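Local coordinates for protein MdcD (Pseudomonas aeruginosa, PDB 5VIP) that probably serves as the beta subunit of a biotin-independent malonate decarboxylase, pairing with MdcE in a carboxyltransferase-like assembly with carboxy-lyase activity, at residues B[22-26]-B[229-233]; B[69-75]-B[109-115]; B[116-120]-B[157-163]; B[148-154]-B[170-176]. All blocks are in the same frame, centred on the assembly; numbering follows the deposited sequence.

Interaction 1. Residues B[22-26]-B[229-233]; sequences ARALL and LDEVR
Two helices lying on the same side of a sheet can be joined by small bumps set into shallow hollows and one long polar arm. Here the last turn of helix 18-25 meets the first turn of helix 229-242. Residues 22-25 and 229-233 are helical, and Leu-26 leaves the helix at phi/psi -75/151. The CA atoms lie 7.5 Å apart for Ala-24 and Leu-229 but only 5.4 Å for Leu-25 and Arg-233. Ala-24 is the small bump: its CB sits 3.5 Å from CD1 of Leu-229, a leucine in the t,p rotamer. Leu-25 (m,t) is the deeper one, its CD2 filling the hollow between Val-232 CG1, at 3.9 Å, and Arg-233 CA, at 3.7 Å, with Leu-229 CD1 at 4.3 Å. In this crotonase-like carboxyltransferase fold the pair lies over part of the sheet face that carries Leu-113 and Leu-115, on both of which Leu-25 also packs. Above the apolar floor the arm of Arg-233 (t,t,m) reaches across to the helix end, where NE and NH2 each donate a hydrogen bond of 2.9 Å to Ala-24 O. Its NH1 makes a salt bridge of 3.0 Å to Asp-230 OD1, one turn earlier in its own helix.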
# COMPACT_ATOMS: atom_id res chain seq x y z
N ALA B 22 -22.53 -5.43 6.51
CA ALA B 22 -22.03 -4.83 7.75
C ALA B 22 -23.01 -5.05 8.90
O ALA B 22 -22.62 -5.42 10.01
CB ALA B 22 -21.78 -3.34 7.55
N ARG B 23 -24.29 -4.84 8.63
CA ARG B 23 -25.33 -5.05 9.63
C ARG B 23 -25.43 -6.52 10.04
O ARG B 23 -25.66 -6.83 11.20
CB ARG B 23 -26.67 -4.55 9.10
CG ARG B 23 -27.87 -4.75 10.03
CD ARG B 23 -29.14 -4.25 9.34
NE ARG B 23 -29.08 -2.81 9.07
CZ ARG B 23 -28.83 -2.27 7.89
NH1 ARG B 23 -28.64 -3.03 6.82
NH2 ARG B 23 -28.79 -0.95 7.77
N ALA B 24 -25.24 -7.41 9.07
CA ALA B 24 -25.35 -8.85 9.32
C ALA B 24 -24.21 -9.36 10.20
O ALA B 24 -24.39 -10.29 10.99
CB ALA B 24 -25.39 -9.60 8.00
N LEU B 25 -23.03 -8.75 10.08
CA LEU B 25 -21.86 -9.28 10.79
C LEU B 25 -21.75 -8.77 12.24
O LEU B 25 -21.31 -9.51 13.12
CB LEU B 25 -20.58 -8.97 10.02
CG LEU B 25 -20.37 -9.72 8.70
CD1 LEU B 25 -19.08 -9.26 8.00
CD2 LEU B 25 -20.35 -11.23 8.92
N LEU B 26 -22.13 -7.51 12.47
CA LEU B 26 -22.04 -6.91 13.81
C LEU B 26 -23.14 -7.47 14.70
O LEU B 26 -24.20 -7.87 14.20
CB LEU B 26 -22.13 -5.38 13.71
CG LEU B 26 -20.89 -4.69 13.13
CD1 LEU B 26 -21.16 -3.22 12.78
CD2 LEU B 26 -19.76 -4.80 14.12
N LEU B 229 -23.87 -16.62 5.45
CA LEU B 229 -23.77 -15.56 6.44
C LEU B 229 -23.32 -16.02 7.83
O LEU B 229 -22.43 -15.42 8.43
CB LEU B 229 -25.12 -14.85 6.56
CG LEU B 229 -25.19 -13.83 7.70
CD1 LEU B 229 -24.10 -12.77 7.46
CD2 LEU B 229 -26.58 -13.21 7.78
N ASP B 230 -23.97 -17.04 8.37
CA ASP B 230 -23.63 -17.51 9.70
C ASP B 230 -22.18 -18.02 9.73
O ASP B 230 -21.45 -17.77 10.69
CB ASP B 230 -24.59 -18.61 10.14
CG ASP B 230 -24.70 -18.73 11.65
OD1 ASP B 230 -24.67 -17.69 12.36
OD2 ASP B 230 -24.84 -19.88 12.12
N GLU B 231 -21.77 -18.71 8.67
CA GLU B 231 -20.40 -19.21 8.59
C GLU B 231 -19.38 -18.07 8.48
O GLU B 231 -18.35 -18.08 9.16
CB GLU B 231 -20.25 -20.17 7.40
CG GLU B 231 -18.83 -20.67 7.23
CD GLU B 231 -18.71 -21.95 6.43
OE1 GLU B 231 -17.65 -22.14 5.80
OE2 GLU B 231 -19.65 -22.78 6.46
N VAL B 232 -19.64 -17.09 7.63
CA VAL B 232 -18.75 -15.93 7.54
C VAL B 232 -18.62 -15.23 8.89
O VAL B 232 -17.51 -14.94 9.35
CB VAL B 232 -19.23 -14.91 6.47
CG1 VAL B 232 -18.39 -13.62 6.53
CG2 VAL B 232 -19.14 -15.55 5.09
N ARG B 233 -19.76 -15.00 9.55
CA ARG B 233 -19.74 -14.29 10.83
C ARG B 233 -18.94 -15.07 11.89
O ARG B 233 -18.11 -14.50 12.61
CB ARG B 233 -21.16 -14.04 11.33
CG ARG B 233 -21.21 -13.24 12.62
CD ARG B 233 -22.59 -13.28 13.26
NE ARG B 233 -23.64 -12.73 12.41
CZ ARG B 233 -24.65 -13.44 11.92
NH1 ARG B 233 -24.72 -14.74 12.17
NH2 ARG B 233 -25.59 -12.87 11.16

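Interaction 2. Residues B[69-75]-B[109-115]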
# COMPACT_ATOMS: atom_id res chain seq x y z
N GLN B 69 -17.31 -7.27 21.84
CA GLN B 69 -16.08 -6.49 21.80
C GLN B 69 -16.23 -5.29 20.88
O GLN B 69 -16.85 -5.39 19.83
CB GLN B 69 -14.89 -7.36 21.35
CG GLN B 69 -14.60 -8.52 22.28
CD GLN B 69 -14.06 -8.06 23.62
OE1 GLN B 69 -13.05 -7.36 23.69
NE2 GLN B 69 -14.73 -8.45 24.68
N PRO B 70 -15.68 -4.14 21.29
CA PRO B 70 -15.80 -2.91 20.48
C PRO B 70 -15.19 -3.12 19.10
O PRO B 70 -14.14 -3.76 18.98
CB PRO B 70 -15.02 -1.87 21.29
CG PRO B 70 -14.04 -2.70 22.14
CD PRO B 70 -14.81 -3.95 22.47
N ALA B 71 -15.86 -2.61 18.08
CA ALA B 71 -15.47 -2.89 16.70
C ALA B 71 -15.81 -1.73 15.76
O ALA B 71 -16.69 -0.89 16.04
CB ALA B 71 -16.16 -4.16 16.21
N VAL B 72 -15.07 -1.67 14.66
CA VAL B 72 -15.40 -0.79 13.56
C VAL B 72 -15.31 -1.64 12.30
O VAL B 72 -14.49 -2.56 12.20
CB VAL B 72 -14.46 0.44 13.48
CG1 VAL B 72 -13.01 0.00 13.28
CG2 VAL B 72 -14.91 1.42 12.36
N LEU B 73 -16.19 -1.36 11.36
CA LEU B 73 -16.29 -2.14 10.14
C LEU B 73 -16.27 -1.16 8.99
O LEU B 73 -17.01 -0.19 9.00
CB LEU B 73 -17.59 -2.97 10.16
CG LEU B 73 -17.80 -4.14 9.21
CD1 LEU B 73 -18.88 -5.08 9.75
CD2 LEU B 73 -18.17 -3.64 7.82
N ALA B 74 -15.38 -1.37 8.02
CA ALA B 74 -15.44 -0.60 6.79
C ALA B 74 -15.76 -1.55 5.66
O ALA B 74 -15.06 -2.55 5.48
CB ALA B 74 -14.12 0.17 6.53
N ALA B 75 -16.81 -1.25 4.90
CA ALA B 75 -17.24 -2.10 3.80
C ALA B 75 -17.36 -1.28 2.53
O ALA B 75 -18.06 -0.27 2.50
CB ALA B 75 -18.56 -2.77 4.12
N PRO B 109 -9.95 -2.16 23.39
CA PRO B 109 -9.45 -3.14 22.41
C PRO B 109 -10.26 -3.19 21.12
O PRO B 109 -10.73 -4.25 20.72
CB PRO B 109 -9.55 -4.46 23.17
CG PRO B 109 -10.74 -4.25 24.09
CD PRO B 109 -10.66 -2.81 24.52
N THR B 110 -10.41 -2.05 20.47
CA THR B 110 -11.24 -1.97 19.27
C THR B 110 -10.65 -2.77 18.11
O THR B 110 -9.47 -2.68 17.80
CB THR B 110 -11.45 -0.51 18.87
OG1 THR B 110 -12.15 0.14 19.93
CG2 THR B 110 -12.29 -0.41 17.59
N ARG B 111 -11.52 -3.58 17.50
CA ARG B 111 -11.18 -4.48 16.41
C ARG B 111 -11.67 -3.89 15.10
O ARG B 111 -12.78 -3.39 15.05
CB ARG B 111 -11.82 -5.85 16.65
CG ARG B 111 -11.71 -6.39 18.09
CD ARG B 111 -12.77 -7.43 18.37
NE ARG B 111 -12.31 -8.53 19.23
CZ ARG B 111 -12.98 -9.67 19.42
NH1 ARG B 111 -14.15 -9.87 18.80
NH2 ARG B 111 -12.48 -10.62 20.21
N ALA B 112 -10.88 -3.97 14.04
CA ALA B 112 -11.30 -3.47 12.74
C ALA B 112 -11.52 -4.61 11.75
O ALA B 112 -10.67 -5.50 11.60
CB ALA B 112 -10.27 -2.46 12.17
N LEU B 113 -12.65 -4.55 11.06
CA LEU B 113 -13.06 -5.54 10.08
C LEU B 113 -13.25 -4.86 8.73
O LEU B 113 -14.03 -3.89 8.62
CB LEU B 113 -14.35 -6.23 10.53
CG LEU B 113 -15.04 -7.23 9.60
CD1 LEU B 113 -14.11 -8.42 9.29
CD2 LEU B 113 -16.31 -7.71 10.24
N LEU B 114 -12.53 -5.34 7.72
CA LEU B 114 -12.56 -4.74 6.39
C LEU B 114 -13.24 -5.66 5.39
O LEU B 114 -12.78 -6.78 5.16
CB LEU B 114 -11.13 -4.42 5.90
CG LEU B 114 -10.29 -3.51 6.79
CD1 LEU B 114 -8.87 -3.35 6.20
CD2 LEU B 114 -10.98 -2.15 6.91
N LEU B 115 -14.32 -5.18 4.78
CA LEU B 115 -14.99 -5.90 3.70
C LEU B 115 -14.57 -5.29 2.36
O LEU B 115 -15.08 -4.23 1.96
CB LEU B 115 -16.51 -5.84 3.88
CG LEU B 115 -17.19 -6.92 4.74
CD1 LEU B 115 -16.41 -7.31 6.00
CD2 LEU B 115 -18.62 -6.52 5.09
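Strands 69-76 and 111-115 are the two parallel strands of a beta-alpha-beta unit within the crotonase-like fold, with helix 87-105 as their connection. Five backbone hydrogen bonds of 2.8 to 3.0 Å, from Arg-111 N to Pro-70 O through Leu-115 N to Ala-74 O, hold Ala-71 beside Arg-111 and Ala-75 beside Leu-115. Rotamers then settle how each face is filled. On the face of Leu-73, Leu-113 and Leu-115, which helix 18-25 covers, Leu-73 (t,t) brings CD1 to 3.7 Å from Leu-113 CD2 (t,p) and CD2 to 4.0 Å from Leu-115 CD2. On the other face, toward helix 87-105, the p rotamer of Val-72 sets CG1 3.8 Å from Ala-112 CB, and the small Ala-74 leaves room for Leu-114 (m,t), which extends CD2 to within 3.9 Å of Ala-74 CB. At the N-terminal end of the pair, Gln-69 (m,m) lays its CG over one face of the Arg-111 guanidinium, 3.5 Å from CZ.

Interaction 3. Residues B[116-120]-B[157-163]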
# COMPACT_ATOMS: atom_id res chain seq x y z
N LEU B 116 -13.65 -5.96 1.68
CA LEU B 116 -12.96 -5.36 0.54
C LEU B 116 -13.49 -5.80 -0.82
O LEU B 116 -13.07 -6.82 -1.36
CB LEU B 116 -11.46 -5.69 0.64
CG LEU B 116 -10.81 -5.17 1.92
CD1 LEU B 116 -9.32 -5.49 1.97
CD2 LEU B 116 -11.02 -3.67 2.06
N GLU B 117 -14.42 -5.02 -1.37
CA GLU B 117 -14.91 -5.25 -2.72
C GLU B 117 -14.51 -4.03 -3.53
O GLU B 117 -15.20 -3.01 -3.48
CB GLU B 117 -16.43 -5.44 -2.75
CG GLU B 117 -16.92 -6.64 -1.93
CD GLU B 117 -16.36 -7.96 -2.45
OE1 GLU B 117 -15.92 -8.80 -1.62
OE2 GLU B 117 -16.37 -8.17 -3.69
N THR B 118 -13.40 -4.11 -4.24
CA THR B 118 -12.83 -2.92 -4.84
C THR B 118 -11.88 -3.27 -5.98
O THR B 118 -11.24 -4.32 -5.99
CB THR B 118 -12.09 -2.07 -3.77
OG1 THR B 118 -11.61 -0.85 -4.34
CG2 THR B 118 -10.92 -2.86 -3.16
N GLY B 119 -11.81 -2.37 -6.97
CA GLY B 119 -10.97 -2.62 -8.13
C GLY B 119 -9.86 -1.61 -8.37
O GLY B 119 -9.08 -1.76 -9.32
N GLY B 120 -9.78 -0.59 -7.52
CA GLY B 120 -8.71 0.38 -7.64
C GLY B 120 -9.14 1.78 -7.22
O GLY B 120 -9.95 1.93 -6.32
N VAL B 157 -17.15 -8.54 -6.79
CA VAL B 157 -16.09 -7.72 -7.35
C VAL B 157 -14.72 -8.29 -6.97
O VAL B 157 -13.80 -8.34 -7.79
CB VAL B 157 -16.20 -6.25 -6.88
CG1 VAL B 157 -15.02 -5.43 -7.35
CG2 VAL B 157 -17.51 -5.63 -7.37
N GLY B 158 -14.58 -8.75 -5.73
CA GLY B 158 -13.28 -9.17 -5.24
C GLY B 158 -12.41 -7.96 -4.96
O GLY B 158 -12.90 -6.83 -4.85
N CYS B 159 -11.11 -8.18 -4.84
CA CYS B 159 -10.21 -7.13 -4.37
C CYS B 159 -8.97 -7.03 -5.25
O CYS B 159 -8.15 -7.95 -5.26
CB CYS B 159 -9.80 -7.39 -2.92
SG CYS B 159 -8.76 -6.11 -2.18
N PHE B 160 -8.83 -5.90 -5.94
CA PHE B 160 -7.72 -5.66 -6.85
C PHE B 160 -7.14 -4.29 -6.62
O PHE B 160 -7.80 -3.41 -6.06
CB PHE B 160 -8.17 -5.79 -8.32
CG PHE B 160 -8.45 -7.20 -8.74
CD1 PHE B 160 -9.71 -7.75 -8.58
CD2 PHE B 160 -7.43 -8.00 -9.25
CE1 PHE B 160 -9.96 -9.07 -8.96
CE2 PHE B 160 -7.67 -9.31 -9.62
CZ PHE B 160 -8.94 -9.85 -9.47
N GLY B 161 -5.90 -4.10 -7.04
CA GLY B 161 -5.27 -2.79 -6.98
C GLY B 161 -4.54 -2.58 -5.67
O GLY B 161 -4.16 -3.55 -4.99
N GLY B 162 -4.35 -1.32 -5.31
CA GLY B 162 -3.64 -0.95 -4.10
C GLY B 162 -4.26 -1.55 -2.85
O GLY B 162 -3.58 -1.79 -1.86
N MSE B 163 -5.57 -1.78 -2.88
CA MSE B 163 -6.21 -2.36 -1.70
C MSE B 163 -5.90 -3.86 -1.53
O MSE B 163 -6.12 -4.42 -0.46
CB MSE B 163 -7.72 -2.12 -1.75
CG MSE B 163 -8.12 -0.67 -1.40
SE MSE B 163 -7.50 -0.12 0.40
CE MSE B 163 -8.59 -1.27 1.47
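Here a loop, 116-120, meets a segment, 157-163, whose short, weakly bonded strand runs into helix 162-169, just past the C-terminal ends of parallel strands 111-115 and 150-153 of the crotonase-like fold. In relatives of this fold the glycine-rich start of such a helix supplies a backbone NH to the oxyanion hole, so a similar role is possible here. The backbones form a single bridge at Thr-118 and Cys-159: Thr-118 N donates to Gly-158 O at 2.8 Å, and Phe-160 N to Thr-118 O at 2.9 Å. Glu-117, in an m,m rotamer, takes a hydrogen bond from Gly-158 N at its OE2, 2.8 Å away, while its OE1 receives Ala-154 N and Gly-155 N, so one carboxylate gathers the turn after strand 150-153. Glycines make the close approach possible. At Gly-161 (phi/psi 90/-157) a CB would jam against Phe-160 O and come within about 3.2 Å of Gly-120 CA; at Gly-120 (147/-147) it would jam against Gly-119 O. The Thr-118 hydroxyl is bonded to Gly-83 O. Toward the helix, selenomethionine Met-163 sets CB 3.6 Å from Thr-118 CG2 and folds its m,m,m chain back, bringing CE to 3.5 Å from Leu-116 CD2.

Interaction 4. Residues B[148-154]-B[170-176]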
# COMPACT_ATOMS: atom_id res chain seq x y z
N PRO B 148 -5.47 -7.76 15.64
CA PRO B 148 -5.50 -8.21 14.24
C PRO B 148 -6.60 -7.50 13.46
O PRO B 148 -7.69 -7.28 13.99
CB PRO B 148 -5.79 -9.71 14.37
CG PRO B 148 -6.57 -9.81 15.65
CD PRO B 148 -5.91 -8.82 16.56
N VAL B 149 -6.32 -7.12 12.22
CA VAL B 149 -7.35 -6.67 11.29
C VAL B 149 -7.76 -7.89 10.48
O VAL B 149 -6.90 -8.63 10.00
CB VAL B 149 -6.85 -5.56 10.36
CG1 VAL B 149 -7.94 -5.18 9.36
CG2 VAL B 149 -6.40 -4.34 11.18
N VAL B 150 -9.06 -8.10 10.36
CA VAL B 150 -9.56 -9.19 9.53
C VAL B 150 -10.10 -8.59 8.24
O VAL B 150 -10.86 -7.63 8.28
CB VAL B 150 -10.66 -9.99 10.25
CG1 VAL B 150 -11.25 -11.04 9.33
CG2 VAL B 150 -10.10 -10.63 11.53
N ALA B 151 -9.67 -9.15 7.11
CA ALA B 151 -10.17 -8.75 5.80
C ALA B 151 -11.00 -9.87 5.20
O ALA B 151 -10.55 -11.02 5.14
CB ALA B 151 -9.03 -8.40 4.86
N VAL B 152 -12.19 -9.52 4.75
CA VAL B 152 -13.11 -10.47 4.14
C VAL B 152 -13.28 -10.06 2.67
O VAL B 152 -13.64 -8.92 2.37
CB VAL B 152 -14.47 -10.49 4.88
CG1 VAL B 152 -15.49 -11.30 4.12
CG2 VAL B 152 -14.27 -11.04 6.32
N ILE B 153 -12.98 -11.00 1.78
CA ILE B 153 -13.13 -10.78 0.34
C ILE B 153 -14.11 -11.84 -0.15
O ILE B 153 -13.78 -13.02 -0.19
CB ILE B 153 -11.79 -10.90 -0.39
CG1 ILE B 153 -10.76 -9.98 0.27
CG2 ILE B 153 -11.96 -10.57 -1.87
CD1 ILE B 153 -9.35 -10.44 0.06
N ALA B 154 -15.33 -11.44 -0.46
CA ALA B 154 -16.37 -12.43 -0.74
C ALA B 154 -16.84 -12.41 -2.18
O ALA B 154 -17.51 -13.33 -2.63
CB ALA B 154 -17.57 -12.23 0.20
N CYS B 170 -3.09 -7.32 6.22
CA CYS B 170 -4.02 -7.72 7.28
C CYS B 170 -3.62 -9.05 7.92
O CYS B 170 -3.16 -9.96 7.22
CB CYS B 170 -5.45 -7.83 6.73
SG CYS B 170 -6.16 -6.20 6.32
N SER B 171 -3.80 -9.16 9.24
CA SER B 171 -3.48 -10.39 9.98
C SER B 171 -4.14 -11.63 9.39
O SER B 171 -3.51 -12.69 9.29
CB SER B 171 -3.91 -10.26 11.45
OG SER B 171 -3.13 -9.29 12.13
N TYR B 172 -5.41 -11.51 9.04
CA TYR B 172 -6.14 -12.65 8.50
C TYR B 172 -6.94 -12.25 7.28
O TYR B 172 -7.59 -11.21 7.29
CB TYR B 172 -7.09 -13.25 9.55
CG TYR B 172 -6.35 -13.65 10.81
CD1 TYR B 172 -5.47 -14.72 10.81
CD2 TYR B 172 -6.50 -12.91 11.98
CE1 TYR B 172 -4.77 -15.07 11.96
CE2 TYR B 172 -5.81 -13.25 13.14
CZ TYR B 172 -4.95 -14.34 13.12
OH TYR B 172 -4.27 -14.66 14.28
N VAL B 173 -6.88 -13.08 6.24
CA VAL B 173 -7.64 -12.85 5.01
C VAL B 173 -8.60 -14.01 4.76
O VAL B 173 -8.17 -15.17 4.63
CB VAL B 173 -6.71 -12.70 3.78
CG1 VAL B 173 -7.55 -12.55 2.51
CG2 VAL B 173 -5.78 -11.50 3.95
N LEU B 174 -9.89 -13.71 4.73
CA LEU B 174 -10.90 -14.75 4.57
C LEU B 174 -11.54 -14.58 3.20
O LEU B 174 -11.91 -13.47 2.82
CB LEU B 174 -11.98 -14.68 5.67
CG LEU B 174 -11.51 -14.37 7.11
CD1 LEU B 174 -12.66 -14.50 8.12
CD2 LEU B 174 -10.31 -15.19 7.51
N VAL B 175 -11.67 -15.68 2.47
CA VAL B 175 -12.21 -15.60 1.12
C VAL B 175 -13.31 -16.64 0.88
O VAL B 175 -13.37 -17.67 1.55
CB VAL B 175 -11.11 -15.79 0.06
CG1 VAL B 175 -10.07 -14.66 0.13
CG2 VAL B 175 -10.45 -17.17 0.22
N THR B 176 -14.18 -16.35 -0.08
CA THR B 176 -15.17 -17.32 -0.53
C THR B 176 -14.74 -17.88 -1.88
O THR B 176 -13.74 -17.44 -2.45
CB THR B 176 -16.57 -16.68 -0.68
OG1 THR B 176 -16.50 -15.65 -1.69
CG2 THR B 176 -17.02 -16.05 0.62
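Leu-174, Ala-151 and Ile-153 lose the most surface when strands 150-153 and 172-176 come together, and the pairing can be read through them. Leu-174 lies at the middle of the register. Leu-174 N donates to Ala-151 O at 2.8 Å, and Ile-153 N donates to Leu-174 O at 2.9 Å. Leu-174 CD1 rests 3.9 Å from Val-150 CG1 and 4.2 Å from Val-152 CG2, on the face covered by helix 229-242. Ala-151 is bonded through both its N and its O to strand 172-176, Ala-151 N donating to Tyr-172 O at 2.9 Å; its small side chain, on the other face, leaves room for Cys-170 SG at 3.9 Å from CB. Ile-153 (m,t) stretches CD1 to 3.7 Å from Val-173 CG1 on that same face. Such parallel neighbours, here linked by a connection that includes helix 162-169, belong to the central sheet of the crotonase-like fold. Bonding loosens at both ends: Tyr-172 N to Val-149 O and Thr-176 N to Ile-153 O are weak, at 3.4 Å each. Beyond the second, Thr-176 OG1 donates to Ala-154 O at 2.7 Å. The chemistry implies a pairing set by short central backbone bonds within aliphatic surroundings.

The four contacts are arranged around the central sheet of a crotonase-like domain. Interactions 2 and 4 are neighbours within it, their centres 12 Å apart, because strands 111-115 and 150-153 lie side by side, with Leu-114 N to Val-150 O at 2.9 Å. Interaction 1 lies 12 Å from interaction 2 between centres and packs on the face of its leucines, and its sequence loop encloses the other three contacts. Interaction 3 follows interaction 2 directly along the chain, yet their centres are 19 Å apart, on opposite sides of the chain's centre. Its segments alternate with those of interaction 4, 13 Å away between centres, and touch them through a probable hydrogen bond from Leu-116 N to Val-152 O, 3.0 Å.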